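Local structure of biotin transporter BioY (Lactococcus lactis subsp. cremoris, 4DVE) at residues 24-29 with 60-65; 73-78 with 104-109; 28-33 with 69-74. The protein binds biotin within the membrane and probably serves as the S component of an energy-coupling factor ABC transporter, which provides the energy for uptake. All coordinates share one frame; numbering follows the deposited sequence.

Interaction 1. Residues 24-29 with 60-65; sequences AFMTAF and GLLGPK. With BNG (nonyl beta-D-glucopyranoside), chain E; BNG (nonyl beta-D-glucopyranoside), chain F.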
loop_
_atom_site.group_PDB
_atom_site.type_symbol
_atom_site.label_atom_id
_atom_site.label_comp_id
_atom_site.label_asym_id
_atom_site.label_seq_id
_atom_site.Cartn_x
_atom_site.Cartn_y
_atom_site.Cartn_z
ATOM N N ALA A 24 -13.900 4.408 -3.298
ATOM C CA ALA A 24 -14.248 4.957 -1.987
ATOM C C ALA A 24 -14.084 3.892 -0.917
ATOM O O ALA A 24 -13.505 4.166 0.126
ATOM C CB ALA A 24 -15.651 5.559 -1.973
ATOM N N PHE A 25 -14.544 2.667 -1.189
ATOM C CA PHE A 25 -14.345 1.567 -0.237
ATOM C C PHE A 25 -12.864 1.285 0.102
ATOM O O PHE A 25 -12.516 1.023 1.259
ATOM C CB PHE A 25 -15.018 0.273 -0.705
ATOM C CG PHE A 25 -14.798 -0.871 0.241
ATOM C CD1 PHE A 25 -15.684 -1.114 1.278
ATOM C CD2 PHE A 25 -13.664 -1.678 0.129
ATOM C CE1 PHE A 25 -15.465 -2.158 2.173
ATOM C CE2 PHE A 25 -13.437 -2.712 1.024
ATOM C CZ PHE A 25 -14.344 -2.956 2.042
HETATM N N MSE A 26 -12.015 1.327 -0.913
HETATM C CA MSE A 26 -10.592 1.027 -0.771
HETATM C C MSE A 26 -9.940 2.073 0.102
HETATM O O MSE A 26 -9.193 1.714 1.004
HETATM C CB MSE A 26 -9.969 0.905 -2.181
HETATM C CG MSE A 26 -8.546 0.381 -2.194
HETATM SE SE MSE A 26 -8.498 -1.519 -1.630
HETATM C CE MSE A 26 -7.648 -1.161 0.089
ATOM N N THR A 27 -10.239 3.358 -0.155
ATOM C CA THR A 27 -9.784 4.477 0.672
ATOM C C THR A 27 -10.257 4.327 2.131
ATOM O O THR A 27 -9.462 4.424 3.062
ATOM C CB THR A 27 -10.274 5.820 0.100
ATOM O OG1 THR A 27 -9.783 6.002 -1.242
ATOM C CG2 THR A 27 -9.857 7.002 1.000
ATOM N N ALA A 28 -11.531 4.019 2.309
ATOM C CA ALA A 28 -12.093 3.800 3.645
ATOM C C ALA A 28 -11.429 2.607 4.352
ATOM O O ALA A 28 -11.161 2.676 5.565
ATOM C CB ALA A 28 -13.609 3.599 3.564
ATOM N N PHE A 29 -11.158 1.535 3.593
ATOM C CA PHE A 29 -10.535 0.323 4.142
ATOM C C PHE A 29 -9.124 0.589 4.673
ATOM O O PHE A 29 -8.742 0.144 5.769
ATOM C CB PHE A 29 -10.512 -0.782 3.082
ATOM C CG PHE A 29 -10.023 -2.095 3.590
ATOM C CD1 PHE A 29 -10.836 -2.880 4.386
ATOM C CD2 PHE A 29 -8.746 -2.533 3.308
ATOM C CE1 PHE A 29 -10.384 -4.095 4.878
ATOM C CE2 PHE A 29 -8.292 -3.746 3.793
ATOM C CZ PHE A 29 -9.104 -4.524 4.587
ATOM N N GLY A 60 -3.983 -4.248 -7.018
ATOM C CA GLY A 60 -4.421 -5.563 -7.459
ATOM C C GLY A 60 -5.924 -5.664 -7.651
ATOM O O GLY A 60 -6.407 -6.588 -8.325
ATOM N N LEU A 61 -6.663 -4.745 -7.036
ATOM C CA LEU A 61 -8.121 -4.692 -7.208
ATOM C C LEU A 61 -8.551 -3.708 -8.272
ATOM O O LEU A 61 -9.374 -4.033 -9.115
ATOM C CB LEU A 61 -8.833 -4.372 -5.894
ATOM C CG LEU A 61 -8.859 -5.535 -4.904
ATOM C CD1 LEU A 61 -9.363 -5.100 -3.517
ATOM C CD2 LEU A 61 -9.653 -6.693 -5.503
ATOM N N LEU A 62 -7.991 -2.505 -8.235
ATOM C CA LEU A 62 -8.499 -1.412 -9.025
ATOM C C LEU A 62 -7.562 -1.011 -10.128
ATOM O O LEU A 62 -7.831 -0.052 -10.853
ATOM C CB LEU A 62 -8.789 -0.225 -8.092
ATOM C CG LEU A 62 -9.951 -0.484 -7.108
ATOM C CD1 LEU A 62 -10.217 0.709 -6.203
ATOM C CD2 LEU A 62 -11.235 -0.913 -7.833
ATOM N N GLY A 63 -6.418 -1.705 -10.227
ATOM C CA GLY A 63 -5.465 -1.448 -11.305
ATOM C C GLY A 63 -4.639 -0.208 -11.083
ATOM O O GLY A 63 -4.742 0.441 -10.025
ATOM N N PRO A 64 -3.773 0.115 -12.066
ATOM C CA PRO A 64 -2.757 1.134 -11.814
ATOM C C PRO A 64 -3.294 2.560 -11.750
ATOM O O PRO A 64 -2.636 3.423 -11.170
ATOM C CB PRO A 64 -1.792 0.967 -12.989
ATOM C CG PRO A 64 -2.663 0.399 -14.091
ATOM C CD PRO A 64 -3.594 -0.534 -13.378
ATOM N N LYS A 65 -4.468 2.813 -12.317
ATOM C CA LYS A 65 -5.059 4.166 -12.279
ATOM C C LYS A 65 -5.885 4.389 -11.006
ATOM O O LYS A 65 -5.523 5.210 -10.145
ATOM C CB LYS A 65 -5.907 4.429 -13.532
ATOM C CG LYS A 65 -6.572 5.808 -13.560
ATOM C CD LYS A 65 -7.287 6.073 -14.892
ATOM C CE LYS A 65 -7.738 7.535 -14.924
ATOM N NZ LYS A 65 -8.564 7.940 -16.095
HETATM C C1 BNG E . -12.667 8.890 -2.346
HETATM C C2 BNG E . -12.255 7.964 -3.484
HETATM C C3 BNG E . -12.237 8.707 -4.814
HETATM C C4 BNG E . -13.530 9.487 -5.021
HETATM C C5 BNG E . -13.867 10.322 -3.792
HETATM C C6 BNG E . -15.198 11.042 -3.969
HETATM C "C1'" BNG E . -13.250 8.940 -0.058
HETATM C "C2'" BNG E . -13.818 8.034 1.028
HETATM C "C3'" BNG E . -13.469 8.560 2.415
HETATM C "C4'" BNG E . -13.832 7.542 3.492
HETATM C "C5'" BNG E . -13.572 8.105 4.884
HETATM C "C6'" BNG E . -13.699 7.017 5.944
HETATM C "C7'" BNG E . -13.743 7.621 7.343
HETATM C "C8'" BNG E . -13.613 6.539 8.409
HETATM C "C9'" BNG E . -14.646 5.452 8.208
HETATM O O1 BNG E . -12.764 8.142 -1.136
HETATM O O2 BNG E . -10.952 7.432 -3.217
HETATM O O3 BNG E . -12.069 7.768 -5.883
HETATM O O4 BNG E . -13.392 10.345 -6.159
HETATM O O5 BNG E . -13.932 9.476 -2.645
HETATM O O6 BNG E . -15.688 11.460 -2.690
HETATM C C1 BNG F . -1.493 4.055 -16.441
HETATM C C2 BNG F . -2.246 2.880 -17.054
HETATM C C3 BNG F . -1.278 1.811 -17.547
HETATM C C4 BNG F . -0.179 2.424 -18.408
HETATM C C5 BNG F . 0.449 3.627 -17.714
HETATM C C6 BNG F . 1.494 4.287 -18.607
HETATM C "C1'" BNG F . -1.819 6.066 -15.244
HETATM C "C2'" BNG F . -2.611 6.192 -13.948
HETATM C "C3'" BNG F . -2.568 7.620 -13.419
HETATM C "C4'" BNG F . -2.440 7.636 -11.900
HETATM C "C5'" BNG F . -3.315 8.725 -11.290
HETATM C "C6'" BNG F . -2.547 9.516 -10.238
HETATM C "C7'" BNG F . -3.448 9.881 -9.065
HETATM C "C8'" BNG F . -2.739 10.832 -8.107
HETATM C "C9'" BNG F . -3.578 11.083 -6.873
HETATM O O1 BNG F . -2.421 5.074 -16.074
HETATM O O2 BNG F . -3.123 2.313 -16.074
HETATM O O3 BNG F . -1.995 0.835 -18.313
HETATM O O4 BNG F . 0.831 1.441 -18.664
HETATM O O5 BNG F . -0.568 4.575 -17.393
HETATM O O6 BNG F . 1.198 5.683 -18.736
#
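Met26, present here as selenomethionine, reaches over the two leucines Leu61 and Leu62 and carries the whole direct contact between 24-29 and 60-65, a compact example of one flexible apolar side chain serving two partners. Its CB lies 4.0 Å from Leu62 CD1, while further out SE sits 4.1 Å from Leu61 CD1. The division follows from the torsions: CG stands opposite the backbone N (chi1 -171°), and the bend at chi2 (68°) brings SE round to Leu61. There the two side chains cross at about a right angle, whereas Leu62 offers a methyl to the base of Met26. No hydrogen bond joins the segments, and the buried surface is small, 108 Å² in all, as expected where the backbones stay well apart: the nearest CA atoms, of Met26 and Leu62, are 8.9 Å from each other.

Thr27, on the same helix, meets a detergent rather than the other segment. Its OG1 accepts a hydrogen bond of 2.7 Å from O2 of a nonyl glucoside (chain E), and its own proton has the carbonyl oxygens of Ser23 and Ser70 within hydrogen-bonding distance, so this hydroxyl probably helps to tie the detergent headgroup to the two helices. Ala28 CB lies 3.9 Å from C4' of the same detergent's alkyl chain.

In the helical membrane fold, the contact joins helix 13-33 to the kinked part of helix 52-80. Leu62 also touches Tyr22 and Ser23 of the former, Met26 reaches Ala58 and Ser70 of the latter, and Leu61 extends to Val184 and Leu187 of helix 170-189.

Interaction 2. Residues 73-78 with 104-109; sequences AFLALA and IAWLFT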
loop_
_atom_site.group_PDB
_atom_site.type_symbol
_atom_site.label_atom_id
_atom_site.label_comp_id
_atom_site.label_asym_id
_atom_site.label_seq_id
_atom_site.Cartn_x
_atom_site.Cartn_y
_atom_site.Cartn_z
ATOM N N ALA A 73 -6.125 9.548 -2.453
ATOM C CA ALA A 73 -7.161 10.216 -1.707
ATOM C C ALA A 73 -6.915 10.062 -0.210
ATOM O O ALA A 73 -7.128 10.998 0.561
ATOM C CB ALA A 73 -8.549 9.694 -2.111
ATOM N N PHE A 74 -6.515 8.858 0.194
ATOM C CA PHE A 74 -6.167 8.568 1.580
ATOM C C PHE A 74 -5.018 9.494 2.040
ATOM O O PHE A 74 -5.081 10.131 3.091
ATOM C CB PHE A 74 -5.772 7.077 1.713
ATOM C CG PHE A 74 -4.908 6.773 2.902
ATOM C CD1 PHE A 74 -5.412 6.861 4.190
ATOM C CD2 PHE A 74 -3.583 6.384 2.740
ATOM C CE1 PHE A 74 -4.596 6.612 5.306
ATOM C CE2 PHE A 74 -2.783 6.107 3.853
ATOM C CZ PHE A 74 -3.287 6.233 5.120
ATOM N N LEU A 75 -3.966 9.555 1.235
ATOM C CA LEU A 75 -2.796 10.354 1.571
ATOM C C LEU A 75 -3.139 11.848 1.619
ATOM O O LEU A 75 -2.668 12.568 2.514
ATOM C CB LEU A 75 -1.651 10.088 0.572
ATOM C CG LEU A 75 -1.050 8.697 0.602
ATOM C CD1 LEU A 75 -0.029 8.497 -0.538
ATOM C CD2 LEU A 75 -0.395 8.464 1.945
ATOM N N ALA A 76 -3.955 12.298 0.664
ATOM C CA ALA A 76 -4.423 13.679 0.634
ATOM C C ALA A 76 -5.171 14.039 1.936
ATOM O O ALA A 76 -4.975 15.123 2.512
ATOM C CB ALA A 76 -5.302 13.919 -0.599
ATOM N N LEU A 77 -6.008 13.120 2.412
ATOM C CA LEU A 77 -6.708 13.323 3.675
ATOM C C LEU A 77 -5.720 13.505 4.829
ATOM O O LEU A 77 -5.905 14.368 5.688
ATOM C CB LEU A 77 -7.692 12.173 3.942
ATOM C CG LEU A 77 -8.981 12.144 3.103
ATOM C CD1 LEU A 77 -9.862 10.986 3.526
ATOM C CD2 LEU A 77 -9.793 13.434 3.226
ATOM N N ALA A 78 -4.661 12.703 4.839
ATOM C CA ALA A 78 -3.622 12.835 5.862
ATOM C C ALA A 78 -2.905 14.178 5.716
ATOM O O ALA A 78 -2.680 14.879 6.714
ATOM C CB ALA A 78 -2.631 11.667 5.794
ATOM N N ILE A 104 5.476 8.135 1.147
ATOM C CA ILE A 104 5.658 8.596 -0.207
ATOM C C ILE A 104 5.740 7.402 -1.145
ATOM O O ILE A 104 5.147 7.429 -2.214
ATOM C CB ILE A 104 6.916 9.486 -0.342
ATOM C CG1 ILE A 104 6.724 10.774 0.463
ATOM C CG2 ILE A 104 7.184 9.823 -1.799
ATOM C CD1 ILE A 104 8.005 11.574 0.682
ATOM N N ALA A 105 6.444 6.343 -0.733
ATOM C CA ALA A 105 6.516 5.125 -1.524
ATOM C C ALA A 105 5.110 4.530 -1.731
ATOM O O ALA A 105 4.822 3.972 -2.807
ATOM C CB ALA A 105 7.464 4.088 -0.891
ATOM N N TRP A 106 4.238 4.663 -0.730
ATOM C CA TRP A 106 2.858 4.142 -0.834
ATOM C C TRP A 106 2.086 4.716 -2.002
ATOM O O TRP A 106 1.317 4.015 -2.614
ATOM C CB TRP A 106 2.055 4.393 0.416
ATOM C CG TRP A 106 2.442 3.637 1.647
ATOM C CD1 TRP A 106 3.369 2.601 1.786
ATOM C CD2 TRP A 106 1.917 3.870 2.988
ATOM N NE1 TRP A 106 3.434 2.185 3.079
ATOM C CE2 TRP A 106 2.581 2.915 3.860
ATOM C CE3 TRP A 106 0.971 4.730 3.522
ATOM C CZ2 TRP A 106 2.298 2.841 5.221
ATOM C CZ3 TRP A 106 0.677 4.633 4.883
ATOM C CH2 TRP A 106 1.343 3.723 5.717
ATOM N N LEU A 107 2.282 5.997 -2.311
ATOM C CA LEU A 107 1.666 6.602 -3.468
ATOM C C LEU A 107 1.990 5.890 -4.784
ATOM O O LEU A 107 1.145 5.842 -5.658
ATOM C CB LEU A 107 2.040 8.078 -3.586
ATOM C CG LEU A 107 1.344 8.835 -4.730
ATOM C CD1 LEU A 107 -0.194 8.797 -4.583
ATOM C CD2 LEU A 107 1.872 10.259 -4.787
ATOM N N PHE A 108 3.186 5.311 -4.922
ATOM C CA PHE A 108 3.597 4.662 -6.166
ATOM C C PHE A 108 3.318 3.169 -6.220
ATOM O O PHE A 108 3.300 2.588 -7.294
ATOM C CB PHE A 108 5.100 4.887 -6.382
ATOM C CG PHE A 108 5.437 6.307 -6.583
ATOM C CD1 PHE A 108 5.341 6.879 -7.850
ATOM C CD2 PHE A 108 5.782 7.109 -5.506
ATOM C CE1 PHE A 108 5.622 8.224 -8.032
ATOM C CE2 PHE A 108 6.064 8.452 -5.679
ATOM C CZ PHE A 108 5.981 9.016 -6.941
ATOM N N THR A 109 3.131 2.558 -5.061
ATOM C CA THR A 109 2.932 1.115 -4.941
ATOM C C THR A 109 1.763 0.584 -5.784
ATOM O O THR A 109 1.958 -0.391 -6.508
ATOM C CB THR A 109 2.779 0.728 -3.452
ATOM O OG1 THR A 109 4.030 0.991 -2.803
ATOM C CG2 THR A 109 2.364 -0.736 -3.233
#
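An antiparallel pair of transmembrane helices beside the biotin pocket brings Phe74 and Leu75 against Trp106 and Leu107, and illustrates how a ligand-binding residue can be flanked by apolar neighbours. The segments run at 157° to each other with their axes 10.6 Å apart, a spacing bridged by large side chains. Trp106, which touches the bound biotin, receives both partners on the benzo part of its indole. Phe74 comes to it ring first: CE2 lies 3.9 Å from Trp106 CZ3, an atom that sits at the edge of the phenyl ring and in its plane. Leu75 CD2 lies at the indole's edge, 4.3 Å from Trp106 CE3. Val143 of helix 128-155 and Asn52 and Ile55 of helix 52-80 also touch Trp106, consistent with a pocket wall steadied by several helices.

Leu107 meets the same leucine by its base more than by its tip. Leu75 CD1, the other methyl, approaches Leu107 CB to 3.7 Å. With Leu107 CG turned opposite the backbone N (chi1 -176°), the branch beyond it stands a little farther off, Leu107 CD1 lying 4.1 Å from Leu75 CD1.

Interaction 3. Residues 28-33 with 69-74; sequences AFIIIL and ISVGAF. With BNG (nonyl beta-D-glucopyranoside), chain E.
Ile30 can be followed outward from CB, where it forks into two branches that meet different partners, Phe74 and Val71, on helix 52-80. The short branch, CG2, settles over the centre of the Phe74 ring, 3.5 Å from its centroid and only 3° off the ring normal, a nearly perpendicular CH-pi contact that places the methyl at almost the same distance from all six ring carbons. The longer branch leaves CB through CG1, which lies opposite the carbonyl carbon (chi1 -66°), and turns away from the ring; its tip, CD1, stands 3.9 Å from Val71 CG2, the two side chains crossing at about a right angle.

Ile31 takes up another aspect of the same phenylalanine. Its CG1 lies 3.8 Å from Phe74 CD1, near the ring plane and at its edge, so the ring has one isoleucine over a face and the next at its rim. Beyond that contact, Ile31 CD1 turns to the alkyl chain of the bound nonyl glucoside (chain E), 3.7 Å from its C5', and the detergent's chain thus extends the apolar surface outward.

The axes of 28-33 and 69-74 cross at -48° and approach to 9.7 Å. With Phe74 replaced by an alanine, Ile30 CG2 would probably lose the ring face beneath it and Trp106 CZ3 its neighbour CE2, opening a gap between helices 13-33, 52-80 and 100-119. Leu85, a residue of the biotin pocket, also touches Phe74, which puts the ring in the second shell of the binding site. Since only carbon atoms meet between the segments and no hydrogen bond joins them, the fit rests on shape and dispersion, with the pi face probably adding a modest preference for the methyl over the ring.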
loop_
_atom_site.group_PDB
_atom_site.type_symbol
_atom_site.label_atom_id
_atom_site.label_comp_id
_atom_site.label_asym_id
_atom_site.label_seq_id
_atom_site.Cartn_x
_atom_site.Cartn_y
_atom_site.Cartn_z
ATOM N N ALA A 28 -11.531 4.019 2.309
ATOM C CA ALA A 28 -12.093 3.800 3.645
ATOM C C ALA A 28 -11.429 2.607 4.352
ATOM O O ALA A 28 -11.161 2.676 5.565
ATOM C CB ALA A 28 -13.609 3.599 3.564
ATOM N N PHE A 29 -11.158 1.535 3.593
ATOM C CA PHE A 29 -10.535 0.323 4.142
ATOM C C PHE A 29 -9.124 0.589 4.673
ATOM O O PHE A 29 -8.742 0.144 5.769
ATOM C CB PHE A 29 -10.512 -0.782 3.082
ATOM C CG PHE A 29 -10.023 -2.095 3.590
ATOM C CD1 PHE A 29 -10.836 -2.880 4.386
ATOM C CD2 PHE A 29 -8.746 -2.533 3.308
ATOM C CE1 PHE A 29 -10.384 -4.095 4.878
ATOM C CE2 PHE A 29 -8.292 -3.746 3.793
ATOM C CZ PHE A 29 -9.104 -4.524 4.587
ATOM N N ILE A 30 -8.361 1.348 3.907
ATOM C CA ILE A 30 -7.031 1.742 4.313
ATOM C C ILE A 30 -7.078 2.551 5.619
ATOM O O ILE A 30 -6.248 2.349 6.557
ATOM C CB ILE A 30 -6.331 2.535 3.200
ATOM C CG1 ILE A 30 -6.073 1.652 1.963
ATOM C CG2 ILE A 30 -5.010 3.115 3.733
ATOM C CD1 ILE A 30 -5.834 2.446 0.672
ATOM N N ILE A 31 -8.049 3.460 5.693
ATOM C CA ILE A 31 -8.290 4.267 6.901
ATOM C C ILE A 31 -8.662 3.383 8.097
ATOM O O ILE A 31 -8.091 3.538 9.177
ATOM C CB ILE A 31 -9.371 5.357 6.663
ATOM C CG1 ILE A 31 -8.869 6.405 5.653
ATOM C CG2 ILE A 31 -9.760 6.035 7.990
ATOM C CD1 ILE A 31 -9.928 7.374 5.150
ATOM N N ILE A 32 -9.584 2.443 7.902
ATOM C CA ILE A 32 -10.000 1.513 8.977
ATOM C C ILE A 32 -8.804 0.697 9.535
ATOM O O ILE A 32 -8.685 0.525 10.737
ATOM C CB ILE A 32 -11.154 0.587 8.490
ATOM C CG1 ILE A 32 -12.449 1.412 8.332
ATOM C CG2 ILE A 32 -11.410 -0.573 9.465
ATOM C CD1 ILE A 32 -13.525 0.731 7.503
ATOM N N LEU A 33 -7.912 0.228 8.664
ATOM C CA LEU A 33 -6.702 -0.476 9.106
ATOM C C LEU A 33 -5.821 0.369 10.033
ATOM O O LEU A 33 -5.166 -0.152 10.928
ATOM C CB LEU A 33 -5.889 -0.973 7.904
ATOM C CG LEU A 33 -6.518 -2.057 7.002
ATOM C CD1 LEU A 33 -5.583 -2.300 5.819
ATOM C CD2 LEU A 33 -6.818 -3.346 7.738
ATOM N N ILE A 69 -5.467 6.362 -7.393
ATOM C CA ILE A 69 -6.386 7.404 -6.977
ATOM C C ILE A 69 -6.878 7.115 -5.558
ATOM O O ILE A 69 -6.926 8.023 -4.742
ATOM C CB ILE A 69 -7.542 7.552 -7.990
ATOM C CG1 ILE A 69 -6.996 8.149 -9.303
ATOM C CG2 ILE A 69 -8.684 8.420 -7.451
ATOM C CD1 ILE A 69 -8.026 8.200 -10.413
ATOM N N SER A 70 -7.264 5.871 -5.280
ATOM C CA SER A 70 -7.737 5.504 -3.943
ATOM C C SER A 70 -6.726 5.794 -2.833
ATOM O O SER A 70 -7.110 6.270 -1.751
ATOM C CB SER A 70 -8.066 4.005 -3.864
ATOM O OG SER A 70 -9.324 3.773 -4.391
ATOM N N VAL A 71 -5.471 5.405 -3.072
ATOM C CA VAL A 71 -4.353 5.646 -2.126
ATOM C C VAL A 71 -4.053 7.135 -2.039
ATOM O O VAL A 71 -3.820 7.687 -0.957
ATOM C CB VAL A 71 -3.080 4.810 -2.495
ATOM C CG1 VAL A 71 -1.847 5.252 -1.687
ATOM C CG2 VAL A 71 -3.375 3.320 -2.293
ATOM N N GLY A 72 -4.093 7.794 -3.184
ATOM C CA GLY A 72 -3.885 9.226 -3.259
ATOM C C GLY A 72 -4.870 9.979 -2.410
ATOM O O GLY A 72 -4.497 10.920 -1.706
ATOM N N ALA A 73 -6.125 9.548 -2.453
ATOM C CA ALA A 73 -7.161 10.216 -1.707
ATOM C C ALA A 73 -6.915 10.062 -0.210
ATOM O O ALA A 73 -7.128 10.998 0.561
ATOM C CB ALA A 73 -8.549 9.694 -2.111
ATOM N N PHE A 74 -6.515 8.858 0.194
ATOM C CA PHE A 74 -6.167 8.568 1.580
ATOM C C PHE A 74 -5.018 9.494 2.040
ATOM O O PHE A 74 -5.081 10.131 3.091
ATOM C CB PHE A 74 -5.772 7.077 1.713
ATOM C CG PHE A 74 -4.908 6.773 2.902
ATOM C CD1 PHE A 74 -5.412 6.861 4.190
ATOM C CD2 PHE A 74 -3.583 6.384 2.740
ATOM C CE1 PHE A 74 -4.596 6.612 5.306
ATOM C CE2 PHE A 74 -2.783 6.107 3.853
ATOM C CZ PHE A 74 -3.287 6.233 5.120
HETATM C C1 BNG E . -12.667 8.890 -2.346
HETATM C C2 BNG E . -12.255 7.964 -3.484
HETATM C C3 BNG E . -12.237 8.707 -4.814
HETATM C C4 BNG E . -13.530 9.487 -5.021
HETATM C C5 BNG E . -13.867 10.322 -3.792
HETATM C C6 BNG E . -15.198 11.042 -3.969
HETATM C "C1'" BNG E . -13.250 8.940 -0.058
HETATM C "C2'" BNG E . -13.818 8.034 1.028
HETATM C "C3'" BNG E . -13.469 8.560 2.415
HETATM C "C4'" BNG E . -13.832 7.542 3.492
HETATM C "C5'" BNG E . -13.572 8.105 4.884
HETATM C "C6'" BNG E . -13.699 7.017 5.944
HETATM C "C7'" BNG E . -13.743 7.621 7.343
HETATM C "C8'" BNG E . -13.613 6.539 8.409
HETATM C "C9'" BNG E . -14.646 5.452 8.208
HETATM O O1 BNG E . -12.764 8.142 -1.136
HETATM O O2 BNG E . -10.952 7.432 -3.217
HETATM O O3 BNG E . -12.069 7.768 -5.883
HETATM O O4 BNG E . -13.392 10.345 -6.159
HETATM O O5 BNG E . -13.932 9.476 -2.645
HETATM O O6 BNG E . -15.688 11.460 -2.690
#

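In the fold
All three contacts share helix 52-80, which meets helix 13-33 in interactions 1 and 3 and helix 100-119 in interaction 2. The centre of interaction 3 is about 8 Å from each of the other two centres, which lie about 12 Å apart. Phe74 belongs to both interactions 2 and 3, while Thr27 of interaction 1 is probably hydrogen-bonded to Ser70 of interaction 3. Along the chain, interactions 1 and 3 start from overlapping parts of helix 13-33, and interaction 2 opens after interaction 1 has closed. Helix 52-80 thus connects helix 13-33, which one bound detergent lies against, with the helix that supplies Trp106 to the biotin pocket.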